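Local coordinates for protein 2,3-dimethylmalate lyase (Aspergillus niger, PDB 3FA4) that belongs to the phosphoenolpyruvate phosphomutase family of TIM-barrel enzymes and holds a magnesium ion near the C-terminal ends of its barrel strands, at residues S18-P23 with F39-M44; A87-G92 with H113-V118; R140-V145 with R180-D185; V156-T161 with V186-G191; L210-V215 with R234-P239. All coordinates share one frame; numbering follows the deposited sequence.

Contact 1: residues S18-P23 with F39-M44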
# COMPACT_ATOMS: atom_id res chain seq x y z
N SER B 18 -24.51 0.65 29.29
CA SER B 18 -24.06 0.13 27.99
C SER B 18 -22.96 -0.85 28.18
O SER B 18 -22.00 -0.54 28.87
CB SER B 18 -23.47 1.21 27.10
OG SER B 18 -24.47 2.13 26.73
N PHE B 19 -23.07 -2.00 27.52
CA PHE B 19 -22.05 -3.01 27.55
C PHE B 19 -21.74 -3.33 26.11
O PHE B 19 -22.65 -3.54 25.32
CB PHE B 19 -22.55 -4.24 28.32
CG PHE B 19 -21.52 -5.27 28.47
CD1 PHE B 19 -20.44 -5.03 29.29
CD2 PHE B 19 -21.62 -6.47 27.76
CE1 PHE B 19 -19.39 -5.97 29.37
CE2 PHE B 19 -20.60 -7.41 27.83
CZ PHE B 19 -19.47 -7.17 28.63
N ILE B 20 -20.46 -3.34 25.76
CA ILE B 20 -19.98 -3.53 24.37
C ILE B 20 -19.45 -4.96 24.13
O ILE B 20 -18.60 -5.44 24.87
CB ILE B 20 -18.89 -2.46 24.05
CG1 ILE B 20 -19.49 -1.07 24.23
CG2 ILE B 20 -18.34 -2.61 22.60
CD1 ILE B 20 -18.83 -0.24 25.22
N VAL B 21 -20.00 -5.63 23.12
CA VAL B 21 -19.74 -7.02 22.85
C VAL B 21 -19.19 -7.00 21.46
O VAL B 21 -19.89 -6.62 20.54
CB VAL B 21 -21.02 -7.95 22.93
CG1 VAL B 21 -20.62 -9.41 22.52
CG2 VAL B 21 -21.64 -7.94 24.30
N ALA B 22 -17.94 -7.40 21.31
CA ALA B 22 -17.31 -7.18 20.08
C ALA B 22 -16.57 -8.43 19.65
O ALA B 22 -15.50 -8.73 20.16
CB ALA B 22 -16.41 -5.95 20.16
N PRO B 23 -17.16 -9.21 18.70
CA PRO B 23 -16.44 -10.37 18.25
C PRO B 23 -15.20 -10.03 17.48
O PRO B 23 -15.14 -9.01 16.74
CB PRO B 23 -17.49 -11.11 17.40
CG PRO B 23 -18.29 -10.10 16.92
CD PRO B 23 -18.48 -9.17 18.05
N PHE B 39 -24.15 -8.26 15.47
CA PHE B 39 -23.24 -7.58 16.42
C PHE B 39 -23.17 -6.08 16.20
O PHE B 39 -23.16 -5.66 15.05
CB PHE B 39 -21.87 -8.26 16.39
CG PHE B 39 -21.90 -9.57 17.03
CD1 PHE B 39 -21.95 -10.70 16.28
CD2 PHE B 39 -22.01 -9.67 18.41
CE1 PHE B 39 -22.06 -11.94 16.91
CE2 PHE B 39 -22.12 -10.89 19.04
CZ PHE B 39 -22.14 -12.02 18.28
N ASP B 40 -23.25 -5.29 17.29
CA ASP B 40 -23.17 -3.81 17.27
C ASP B 40 -21.75 -3.23 17.51
O ASP B 40 -21.63 -2.03 17.83
CB ASP B 40 -24.01 -3.20 18.35
CG ASP B 40 -25.48 -3.32 18.10
OD1 ASP B 40 -25.98 -3.33 16.93
OD2 ASP B 40 -26.19 -3.36 19.14
N ALA B 41 -20.73 -4.07 17.40
CA ALA B 41 -19.35 -3.66 17.59
C ALA B 41 -18.49 -4.79 17.06
O ALA B 41 -18.90 -5.94 17.10
CB ALA B 41 -19.07 -3.42 19.07
N LEU B 42 -17.31 -4.46 16.53
CA LEU B 42 -16.40 -5.49 16.10
C LEU B 42 -15.02 -5.20 16.71
O LEU B 42 -14.74 -4.09 17.17
CB LEU B 42 -16.30 -5.52 14.59
CG LEU B 42 -17.52 -5.57 13.69
CD1 LEU B 42 -17.13 -5.10 12.31
CD2 LEU B 42 -18.21 -7.00 13.71
N TYR B 43 -14.17 -6.22 16.73
CA TYR B 43 -12.85 -6.07 17.24
C TYR B 43 -11.93 -6.56 16.15
O TYR B 43 -12.03 -7.72 15.82
CB TYR B 43 -12.65 -6.89 18.56
CG TYR B 43 -11.24 -6.96 18.99
CD1 TYR B 43 -10.55 -5.81 19.42
CD2 TYR B 43 -10.55 -8.14 18.87
CE1 TYR B 43 -9.20 -5.86 19.77
CE2 TYR B 43 -9.17 -8.20 19.20
CZ TYR B 43 -8.52 -7.08 19.62
OH TYR B 43 -7.21 -7.23 19.95
N MET B 44 -11.02 -5.72 15.65
CA MET B 44 -9.98 -6.19 14.72
C MET B 44 -8.85 -6.76 15.44
O MET B 44 -8.07 -6.02 16.06
CB MET B 44 -9.46 -5.07 13.84
CG MET B 44 -8.58 -5.56 12.75
SD MET B 44 -7.74 -4.28 11.86
CE MET B 44 -6.22 -4.10 12.88
O HOH W 1 -22.56 -6.46 19.95
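Ala22 and Leu42 lie nearest each other where strand 20-23 runs beside strand 42-44, their CA atoms 4.4 Å apart. The two strands head broadly the same way, with 49° between their directions. They are the first two strands of a TIM barrel, joined through helix 28-37 as a beta-alpha-beta crossover. Only one direct hydrogen bond links the two backbones. Tyr43 N gives it to Pro23 O over 3.0 Å, and the donor stands above the carbonyl plane, 38° out of it. Further back a water bridges the two segments by donating to Val21 O and accepting from Asp40 N.

Phe39 carries its CG anti to the carbonyl carbon (chi1 -72°). Its ring turns one face to Pro23. Pro23 CG lies 3.9 Å from the ring centroid as a CH-pi contact, and Pro23 CD is 3.6 Å from Phe39 CD2. Val21 CG1 comes to the same ring obliquely. The methyl of Ala41 meets Ile20 CG2 at 3.7 Å and Ala22 CB at 3.8 Å. Tyr43 touches with its CB, while its hydroxyl leads away to a hydrogen bond with His113. Met254 of the second subunit packs on Pro23, and Lys258 of that subunit packs on Phe39. Beside the ring contact, Pro23 CD also comes within 3.4 Å of Ala41 O.

Contact 2: residues A87-G92 with H113-V118. With MG (magnesium ion), chain N.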
# COMPACT_ATOMS: atom_id res chain seq x y z
N ALA B 87 -3.50 -2.06 18.00
CA ALA B 87 -2.51 -1.09 17.47
C ALA B 87 -1.14 -1.40 18.07
O ALA B 87 -0.25 -0.54 18.07
CB ALA B 87 -2.87 0.40 17.77
N ASP B 88 -0.99 -2.62 18.61
CA ASP B 88 0.26 -3.08 19.16
C ASP B 88 0.90 -2.05 20.10
O ASP B 88 0.28 -1.68 21.08
CB ASP B 88 1.18 -3.51 18.04
CG ASP B 88 0.55 -4.60 17.18
OD1 ASP B 88 -0.07 -5.54 17.72
OD2 ASP B 88 0.62 -4.50 15.93
N THR B 89 2.10 -1.56 19.80
CA THR B 89 2.80 -0.66 20.72
C THR B 89 2.83 0.73 20.08
O THR B 89 3.58 1.63 20.51
CB THR B 89 4.21 -1.21 21.08
OG1 THR B 89 5.13 -1.09 19.98
CG2 THR B 89 4.10 -2.71 21.48
N GLY B 90 2.03 0.90 19.02
CA GLY B 90 2.04 2.19 18.30
C GLY B 90 3.13 2.40 17.28
O GLY B 90 3.25 3.48 16.77
N TYR B 91 3.91 1.37 16.96
CA TYR B 91 4.77 1.39 15.76
C TYR B 91 5.96 2.36 15.81
O TYR B 91 6.52 2.73 14.77
CB TYR B 91 3.93 1.50 14.44
CG TYR B 91 2.78 0.48 14.45
CD1 TYR B 91 1.50 0.86 14.84
CD2 TYR B 91 3.00 -0.85 14.22
CE1 TYR B 91 0.47 -0.07 14.97
CE2 TYR B 91 1.97 -1.78 14.33
CZ TYR B 91 0.73 -1.37 14.71
OH TYR B 91 -0.33 -2.25 14.82
N GLY B 92 6.37 2.74 17.03
CA GLY B 92 7.65 3.47 17.29
C GLY B 92 7.50 4.37 18.51
O GLY B 92 6.68 4.08 19.42
N HIS B 113 -6.27 -0.41 21.00
CA HIS B 113 -5.42 -0.52 22.19
C HIS B 113 -3.91 -0.37 21.95
O HIS B 113 -3.44 -0.79 20.94
CB HIS B 113 -5.71 -1.75 23.08
CG HIS B 113 -5.81 -3.05 22.34
ND1 HIS B 113 -4.69 -3.77 21.93
CD2 HIS B 113 -6.89 -3.78 21.97
CE1 HIS B 113 -5.09 -4.88 21.31
NE2 HIS B 113 -6.42 -4.91 21.33
N ILE B 114 -3.19 0.17 22.94
CA ILE B 114 -1.71 0.33 22.93
C ILE B 114 -1.09 -0.28 24.21
O ILE B 114 -1.58 -0.02 25.30
CB ILE B 114 -1.31 1.85 22.74
CG1 ILE B 114 -1.09 2.11 21.27
CG2 ILE B 114 -0.03 2.24 23.50
CD1 ILE B 114 -0.91 3.45 21.03
N GLU B 115 -0.08 -1.12 24.05
CA GLU B 115 0.45 -1.93 25.15
C GLU B 115 1.88 -1.55 25.59
O GLU B 115 2.54 -0.68 24.95
CB GLU B 115 0.35 -3.44 24.83
CG GLU B 115 1.23 -3.89 23.71
CD GLU B 115 0.76 -5.17 22.97
OE1 GLU B 115 -0.30 -5.17 22.33
OE2 GLU B 115 1.54 -6.17 22.90
N ASP B 116 2.35 -2.18 26.69
CA ASP B 116 3.61 -1.78 27.35
C ASP B 116 4.85 -2.67 26.97
O ASP B 116 5.93 -2.57 27.57
CB ASP B 116 3.40 -1.66 28.87
CG ASP B 116 2.79 -2.89 29.46
OD1 ASP B 116 2.38 -3.79 28.68
OD2 ASP B 116 2.70 -2.97 30.70
N GLN B 117 4.66 -3.49 25.93
CA GLN B 117 5.71 -4.33 25.42
C GLN B 117 6.71 -3.53 24.59
O GLN B 117 6.45 -2.37 24.24
CB GLN B 117 5.14 -5.50 24.60
CG GLN B 117 4.29 -6.48 25.42
CD GLN B 117 4.20 -7.84 24.75
OE1 GLN B 117 5.09 -8.65 24.87
NE2 GLN B 117 3.12 -8.10 24.07
N VAL B 118 7.86 -4.16 24.35
CA VAL B 118 8.89 -3.62 23.46
C VAL B 118 8.39 -3.84 22.03
O VAL B 118 7.63 -4.79 21.76
CB VAL B 118 10.25 -4.28 23.70
CG1 VAL B 118 11.27 -3.71 22.74
CG2 VAL B 118 10.74 -3.97 25.07
MG MG N . -1.01 -7.13 18.60
O HOH W 2 -1.45 -6.38 20.39
O HOH W 3 -0.82 -8.04 16.80
O HOH W 4 -2.20 -8.95 19.18
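Asp88 and Glu115 meet through backbone and side chain beside the magnesium ion. Glu115 N donates to Asp88 O at 3.0 Å, and Ala87 N makes a weak bond to His113 O. Residues Ala87 to Gly90 form a type II' beta turn, with Asp88 at its first corner.

Asp88 holds CG beside its backbone N and anti to the carbonyl carbon (chi1 -57°). This puts the carboxylate on the metal. OD1 binds the magnesium at 2.0 Å, and OD2 takes a weak bond from Tyr91 OH. Glu115 places CG between its backbone N and carbonyl carbon (chi1 67°), which brings the rest of the chain back over Asp88 O. Its OE1 accepts from a metal-bound water at 2.6 Å. Its OE2 is met nearly along the C-O axis by Gln117 NE2, 2.8 Å away.

Thr89 meets this chain with its methyl. CG2 crosses the Glu115 chain, 3.8 Å from Glu115 CG and 3.6 Å from Gln117 O. Ile114 lays CG1 against Gly90 N.

Asp86 completes the protein side of the metal site. Asp88 is thus a direct ligand and Glu115 a second-shell group that reaches the metal through water. Asp88 OD1 and Glu115 OE1 stay 4.6 Å apart, and the nearby cation probably eases the repulsion between their carboxylates.

Contact 3: residues R140-V145 with R180-D185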
# COMPACT_ATOMS: atom_id res chain seq x y z
N ARG B 140 3.72 6.67 25.48
CA ARG B 140 2.95 6.27 24.31
C ARG B 140 1.53 6.67 24.55
O ARG B 140 0.89 7.21 23.66
CB ARG B 140 3.04 4.77 24.11
CG ARG B 140 4.47 4.24 24.03
CD ARG B 140 4.43 2.71 23.97
NE ARG B 140 5.72 2.13 23.61
CZ ARG B 140 6.02 0.86 23.81
NH1 ARG B 140 5.08 0.03 24.32
NH2 ARG B 140 7.22 0.41 23.43
N ILE B 141 1.05 6.43 25.76
CA ILE B 141 -0.30 6.92 26.20
C ILE B 141 -0.52 8.41 25.99
O ILE B 141 -1.46 8.77 25.33
CB ILE B 141 -0.70 6.47 27.62
CG1 ILE B 141 -0.53 4.94 27.75
CG2 ILE B 141 -2.14 6.87 27.94
CD1 ILE B 141 -1.29 4.10 26.69
N ARG B 142 0.37 9.23 26.50
CA ARG B 142 0.31 10.68 26.42
C ARG B 142 0.31 11.18 24.99
O ARG B 142 -0.49 11.95 24.64
CB ARG B 142 1.42 11.33 27.25
CG ARG B 142 1.17 12.78 27.70
CD ARG B 142 1.92 13.24 28.96
NE ARG B 142 2.44 12.14 29.73
CZ ARG B 142 3.71 11.93 30.03
NH1 ARG B 142 4.66 12.76 29.68
NH2 ARG B 142 4.05 10.87 30.70
N ALA B 143 1.18 10.65 24.17
CA ALA B 143 1.31 10.99 22.74
C ALA B 143 0.06 10.69 21.89
O ALA B 143 -0.24 11.40 20.95
CB ALA B 143 2.54 10.27 22.15
N ALA B 144 -0.65 9.63 22.25
CA ALA B 144 -1.96 9.23 21.68
C ALA B 144 -3.08 10.19 22.10
O ALA B 144 -3.82 10.72 21.29
CB ALA B 144 -2.30 7.76 22.13
N VAL B 145 -3.22 10.38 23.38
CA VAL B 145 -4.18 11.36 23.94
C VAL B 145 -3.90 12.75 23.38
O VAL B 145 -4.81 13.45 22.96
CB VAL B 145 -4.15 11.30 25.49
CG1 VAL B 145 -5.11 12.29 26.15
CG2 VAL B 145 -4.37 9.84 25.95
N ARG B 180 -4.30 5.68 33.09
CA ARG B 180 -5.54 6.38 33.37
C ARG B 180 -5.28 7.84 33.68
O ARG B 180 -6.01 8.70 33.20
CB ARG B 180 -6.28 5.75 34.56
CG ARG B 180 -7.56 6.49 34.95
CD ARG B 180 -8.10 5.94 36.24
NE ARG B 180 -9.42 6.49 36.54
CZ ARG B 180 -10.22 6.11 37.56
NH1 ARG B 180 -9.81 5.15 38.40
NH2 ARG B 180 -11.42 6.72 37.77
N ASP B 181 -4.27 8.10 34.51
CA ASP B 181 -3.81 9.47 34.82
C ASP B 181 -3.25 10.27 33.63
O ASP B 181 -3.16 11.50 33.69
CB ASP B 181 -2.79 9.45 35.99
CG ASP B 181 -3.42 8.97 37.30
OD1 ASP B 181 -4.52 8.39 37.34
OD2 ASP B 181 -2.81 9.19 38.34
N ALA B 182 -2.90 9.60 32.54
CA ALA B 182 -2.28 10.29 31.40
C ALA B 182 -3.32 10.43 30.31
O ALA B 182 -3.02 10.94 29.27
CB ALA B 182 -1.02 9.57 30.93
N GLY B 183 -4.56 10.03 30.59
CA GLY B 183 -5.69 10.28 29.73
C GLY B 183 -6.40 9.12 29.03
O GLY B 183 -7.42 9.34 28.41
N ALA B 184 -5.86 7.89 29.11
CA ALA B 184 -6.46 6.73 28.42
C ALA B 184 -7.92 6.55 28.88
O ALA B 184 -8.26 6.88 30.04
CB ALA B 184 -5.66 5.45 28.70
N ASP B 185 -8.76 6.02 27.99
CA ASP B 185 -10.22 6.00 28.28
C ASP B 185 -10.70 4.65 28.89
O ASP B 185 -11.75 4.56 29.54
CB ASP B 185 -11.04 6.31 27.01
CG ASP B 185 -10.63 7.60 26.33
OD1 ASP B 185 -10.92 8.65 26.90
OD2 ASP B 185 -10.07 7.58 25.19
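Ile141 has CG2 anti to its backbone N (chi1 -51°), and Val145 has CG1 anti to its own (chi1 180°), which brings their methyls onto Ala182, Gly183 and Ala184. The two residues are one turn apart on a helix. Ile141 CG2 lies 3.9 Å from Ala184 CB and 4.2 Å from Ala182 CB. Val145 keeps CG2 beside its backbone N. Both of its branches press on the backbone opposite from one side. Val145 CG2 comes to 3.7 Å from Ala182 O and 3.8 Å from Gly183 C, while Val145 CG1 is 4.1 Å from Gly183 CA. Arg142 comes from the side of the helix. Its guanidinium turns an edge to Ala182 CB, with that methyl near its plane and 4.5 Å from Arg142 NE.

The bend at Ala182-Ala184 is a Schellman motif that ends helix 169-181. Gly183 leaves the helix with positive phi (114°), and its N bonds back to Arg180 O. The glycine is bare exactly where the backbone faces Val145. In the TIM barrel this helix and helix 134-151 lie outside the sheet, with strand 156-161 between them in the chain. Ile141 and Ala184 both rest on Ala159 of that strand. On the outer side, Gly292 of the third subunit packs on Arg142.

Contact 4: residues V156-T161 with V186-G191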
# COMPACT_ATOMS: atom_id res chain seq x y z
N VAL B 156 -11.25 6.45 20.97
CA VAL B 156 -11.14 5.91 22.33
C VAL B 156 -9.77 5.23 22.55
O VAL B 156 -9.44 4.30 21.87
CB VAL B 156 -12.42 4.98 22.62
CG1 VAL B 156 -12.27 4.09 23.86
CG2 VAL B 156 -13.69 5.83 22.76
N VAL B 157 -8.96 5.74 23.47
CA VAL B 157 -7.66 5.16 23.78
C VAL B 157 -7.77 4.08 24.84
O VAL B 157 -8.16 4.33 25.99
CB VAL B 157 -6.60 6.25 24.16
CG1 VAL B 157 -5.27 5.62 24.31
CG2 VAL B 157 -6.48 7.27 23.01
N ILE B 158 -7.50 2.84 24.45
CA ILE B 158 -7.47 1.75 25.41
C ILE B 158 -6.04 1.50 25.83
O ILE B 158 -5.22 1.38 24.95
CB ILE B 158 -8.13 0.49 24.87
CG1 ILE B 158 -9.52 0.84 24.24
CG2 ILE B 158 -8.19 -0.51 26.00
CD1 ILE B 158 -10.41 -0.31 23.78
N ALA B 159 -5.76 1.48 27.15
CA ALA B 159 -4.44 1.22 27.72
C ALA B 159 -4.35 -0.26 28.12
O ALA B 159 -5.03 -0.72 29.00
CB ALA B 159 -4.15 2.16 28.92
N ARG B 160 -3.54 -1.02 27.40
CA ARG B 160 -3.31 -2.41 27.69
C ARG B 160 -1.98 -2.60 28.41
O ARG B 160 -0.98 -1.92 28.13
CB ARG B 160 -3.32 -3.17 26.37
CG ARG B 160 -2.96 -4.59 26.51
CD ARG B 160 -3.08 -5.26 25.23
NE ARG B 160 -2.12 -6.34 25.14
CZ ARG B 160 -2.28 -7.43 24.40
NH1 ARG B 160 -3.35 -7.59 23.66
NH2 ARG B 160 -1.33 -8.35 24.40
N THR B 161 -1.97 -3.55 29.34
CA THR B 161 -0.78 -3.96 30.01
C THR B 161 -0.59 -5.45 29.96
O THR B 161 -1.50 -6.26 30.23
CB THR B 161 -0.60 -3.40 31.41
OG1 THR B 161 0.68 -3.80 31.91
CG2 THR B 161 -1.78 -3.77 32.42
N VAL B 186 -9.94 3.61 28.64
CA VAL B 186 -10.32 2.26 29.03
C VAL B 186 -9.06 1.55 29.46
O VAL B 186 -7.95 1.78 28.86
CB VAL B 186 -10.95 1.49 27.83
CG1 VAL B 186 -11.36 0.09 28.21
CG2 VAL B 186 -12.13 2.29 27.25
N GLY B 187 -9.20 0.69 30.48
CA GLY B 187 -8.10 -0.23 30.84
C GLY B 187 -8.25 -1.68 30.44
O GLY B 187 -9.32 -2.24 30.52
N PHE B 188 -7.14 -2.35 30.13
CA PHE B 188 -7.16 -3.69 29.50
C PHE B 188 -6.01 -4.47 30.18
O PHE B 188 -4.84 -4.29 29.81
CB PHE B 188 -6.91 -3.45 27.97
CG PHE B 188 -6.77 -4.73 27.08
CD1 PHE B 188 -6.83 -4.63 25.70
CD2 PHE B 188 -6.64 -5.98 27.60
CE1 PHE B 188 -6.75 -5.73 24.89
CE2 PHE B 188 -6.53 -7.04 26.80
CZ PHE B 188 -6.57 -6.91 25.43
N LEU B 189 -6.34 -5.28 31.20
CA LEU B 189 -5.42 -6.20 31.86
C LEU B 189 -5.45 -7.56 31.15
O LEU B 189 -6.40 -8.37 31.28
CB LEU B 189 -5.81 -6.40 33.33
CG LEU B 189 -4.77 -6.59 34.45
CD1 LEU B 189 -5.38 -7.45 35.57
CD2 LEU B 189 -3.46 -7.18 34.01
N GLU B 190 -4.40 -7.79 30.38
CA GLU B 190 -4.28 -8.96 29.55
C GLU B 190 -4.04 -10.17 30.41
O GLU B 190 -3.17 -10.18 31.30
CB GLU B 190 -3.18 -8.77 28.49
CG GLU B 190 -2.80 -10.08 27.66
CD GLU B 190 -3.94 -10.59 26.71
OE1 GLU B 190 -5.11 -10.17 26.85
OE2 GLU B 190 -3.67 -11.44 25.85
N GLY B 191 -4.82 -11.19 30.14
CA GLY B 191 -4.64 -12.48 30.79
C GLY B 191 -4.99 -12.60 32.25
O GLY B 191 -4.31 -13.30 33.00
O HOH W 5 -1.20 -8.30 31.71
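Ala159 pairs with Val186 and Phe188 through its N and O. Ala159 N is 2.8 Å from Val186 O, nearly straight at 172°, and Ala159 O takes a weak bond from Phe188 N. Val186 N to Val157 O, Thr161 N to Phe188 O and Glu190 N to Thr161 O continue this parallel ladder. Phe188 O is also approached by the CA-H of Arg160, with CA 3.2 Å away. Past the strand end, a water donates to both Thr161 O and Glu190 O.

The apolar contacts begin with Val156 CG1 on Val186 CG2. Ile158 CG2 then touches Val186 CB at 3.9 Å and Phe188 CB at 3.8 Å.

Arg160 lies alongside Phe188 and points the same way. With CG anti to its backbone N (chi1 174°), its chain runs over the ring face, and CD stands 3.8 Å from the ring centroid as a CH-pi contact. The guanidinium tilts 58° from the ring plane.

Glu190 sets CG over one guanidinium face, with its carboxylate stacked nearly parallel. No N-H therefore points at Glu190 OE2, 4.1 Å from Arg160 NH2. The salt bridge of Arg160 is to Asp162, and Glu190 OE1 accepts from Asn213.

These are the fifth and sixth strands of the TIM barrel. The side chain of Arg160 comes to about 6 Å from the magnesium, at the strand ends where barrels of this fold keep their active sites.

Contact 5: residues L210-V215 with R234-P239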
# COMPACT_ATOMS: atom_id res chain seq x y z
N LEU B 210 -13.34 -0.92 31.92
CA LEU B 210 -12.42 -1.96 31.59
C LEU B 210 -12.93 -2.92 30.59
O LEU B 210 -14.10 -3.02 30.37
CB LEU B 210 -11.86 -2.64 32.82
CG LEU B 210 -11.41 -1.85 34.05
CD1 LEU B 210 -11.16 -2.74 35.16
CD2 LEU B 210 -10.21 -1.07 33.78
N LEU B 211 -12.00 -3.59 29.94
CA LEU B 211 -12.23 -4.44 28.82
C LEU B 211 -11.72 -5.80 29.20
O LEU B 211 -10.61 -5.93 29.60
CB LEU B 211 -11.45 -3.95 27.60
CG LEU B 211 -11.46 -4.70 26.28
CD1 LEU B 211 -11.26 -3.77 25.18
CD2 LEU B 211 -10.48 -5.79 26.18
N LEU B 212 -12.56 -6.81 29.09
CA LEU B 212 -12.12 -8.17 29.22
C LEU B 212 -11.74 -8.83 27.91
O LEU B 212 -12.50 -8.89 27.01
CB LEU B 212 -13.14 -9.00 29.97
CG LEU B 212 -12.96 -10.51 30.10
CD1 LEU B 212 -11.84 -10.85 30.94
CD2 LEU B 212 -14.19 -11.12 30.59
N ASN B 213 -10.53 -9.34 27.85
CA ASN B 213 -10.14 -10.16 26.72
C ASN B 213 -10.43 -11.69 26.84
O ASN B 213 -9.72 -12.48 27.53
CB ASN B 213 -8.68 -9.92 26.37
CG ASN B 213 -8.29 -10.64 25.09
OD1 ASN B 213 -9.11 -10.88 24.15
ND2 ASN B 213 -7.01 -11.01 25.03
N MET B 214 -11.46 -12.11 26.12
CA MET B 214 -11.95 -13.46 26.28
C MET B 214 -11.51 -14.36 25.12
O MET B 214 -12.25 -14.65 24.19
CB MET B 214 -13.48 -13.48 26.44
CG MET B 214 -14.04 -14.82 26.95
SD MET B 214 -13.44 -15.18 28.58
CE MET B 214 -12.02 -16.20 28.22
N VAL B 215 -10.28 -14.78 25.19
CA VAL B 215 -9.80 -15.85 24.36
C VAL B 215 -9.95 -17.12 25.20
O VAL B 215 -9.30 -17.26 26.24
CB VAL B 215 -8.38 -15.64 23.94
CG1 VAL B 215 -8.04 -16.72 22.90
CG2 VAL B 215 -8.26 -14.33 23.33
N ARG B 234 -16.95 -3.11 30.92
CA ARG B 234 -17.64 -2.30 29.96
C ARG B 234 -17.51 -2.79 28.55
O ARG B 234 -18.30 -2.47 27.73
CB ARG B 234 -17.22 -0.86 30.08
CG ARG B 234 -17.43 -0.35 31.43
CD ARG B 234 -18.89 -0.14 31.77
NE ARG B 234 -19.19 1.24 31.54
CZ ARG B 234 -19.96 1.71 30.59
NH1 ARG B 234 -20.61 0.93 29.77
NH2 ARG B 234 -20.07 3.00 30.47
N ILE B 235 -16.52 -3.62 28.29
CA ILE B 235 -16.31 -4.20 26.97
C ILE B 235 -15.83 -5.61 27.16
O ILE B 235 -14.95 -5.91 28.04
CB ILE B 235 -15.28 -3.35 26.16
CG1 ILE B 235 -15.68 -1.87 26.17
CG2 ILE B 235 -14.88 -4.02 24.79
CD1 ILE B 235 -14.56 -0.88 25.76
N ILE B 236 -16.40 -6.48 26.33
CA ILE B 236 -15.83 -7.82 26.11
C ILE B 236 -15.54 -8.02 24.61
O ILE B 236 -16.34 -7.63 23.74
CB ILE B 236 -16.79 -8.94 26.71
CG1 ILE B 236 -16.06 -10.30 26.84
CG2 ILE B 236 -18.09 -9.03 25.88
CD1 ILE B 236 -16.89 -11.36 27.62
N ILE B 237 -14.40 -8.64 24.34
CA ILE B 237 -13.88 -8.92 22.99
C ILE B 237 -13.61 -10.37 22.93
O ILE B 237 -13.40 -10.96 23.94
CB ILE B 237 -12.64 -8.01 22.56
CG1 ILE B 237 -11.38 -8.31 23.40
CG2 ILE B 237 -13.06 -6.51 22.51
CD1 ILE B 237 -10.18 -7.58 22.95
N PHE B 238 -13.71 -10.98 21.76
CA PHE B 238 -13.46 -12.37 21.61
C PHE B 238 -12.66 -12.53 20.37
O PHE B 238 -13.23 -12.89 19.37
CB PHE B 238 -14.76 -13.21 21.40
CG PHE B 238 -15.86 -12.96 22.39
CD1 PHE B 238 -16.83 -11.98 22.14
CD2 PHE B 238 -16.00 -13.76 23.52
CE1 PHE B 238 -17.84 -11.76 23.04
CE2 PHE B 238 -17.03 -13.53 24.42
CZ PHE B 238 -17.94 -12.54 24.16
N PRO B 239 -11.33 -12.34 20.43
CA PRO B 239 -10.48 -12.25 19.26
C PRO B 239 -10.48 -13.47 18.31
O PRO B 239 -10.10 -13.36 17.12
CB PRO B 239 -9.07 -12.07 19.88
CG PRO B 239 -9.26 -11.59 21.23
CD PRO B 239 -10.54 -12.15 21.68
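Leu210 O accepts two backbone N-H groups of the facing segment. Arg234 N lies in the carbonyl plane at 2.9 Å, and Ile235 N comes from a slight tilt at 3.2 Å. From there the parallel ladder goes on through Leu212 N to Ile235 O, Ile237 N to Leu212 O and Met214 N to Ile237 O. Strands 211-213 and 235-238 are the seventh and eighth of the TIM barrel, joined through helix 225-231 as a beta-alpha-beta unit.

Leu211, Asn213, Ile235 and Ile237 share one face of the sheet. Leu211 spreads its two methyls over two residues: CD1 touches Ile235 CG2 at 3.6 Å, and CD2 touches Ile237 CD1 at 3.7 Å. Ile237 holds CG1 between its backbone N and carbonyl carbon (chi1 66°), which swings that branch across to the leucine and to Asn213. On the other face Leu212 and Ile236 lie side by side, methyl to methyl, and both reach helix 225-231.

Past strand 211-213, Met214 sets CB 3.9 Å from Phe238 CD2, obliquely to the ring. Val215 CG2 packs on the Pro239 ring, 3.6 Å from CD. Pro263 of the second subunit packs on Phe238, and Pro271 of that subunit on Val215.

Asn213 OD1 lies beside the Pro239 ring, though its very short approach to CG is doubtful. Asn213 donates through ND2 to Glu190, while OD1 is buried with no hydrogen-bond partner in the model, probably at some cost in lost hydration.

How the contacts relate
Contacts 1, 4 and 5 pair neighbouring strands of the barrel and are buried. Contact 2 is buried too, but joins the loop after strand 83-86 to the end of strand 111-114 and what follows it, and carries the metal chemistry. Contact 3 lies outside the sheet, is only partly buried and rests on methyl groups. Contacts 4 and 5 have full backbone ladders, whereas the splayed strands of contact 1 keep one direct bond. Ile20 O and Ala22 N bond Ile236 between contacts 1 and 5, and both contacts touch the second subunit. Contacts 3 and 4 alternate along the chain and meet at Asp185 N and Val157 O. Thr161 OG1 bonds Asp116 OD2 between contacts 4 and 2.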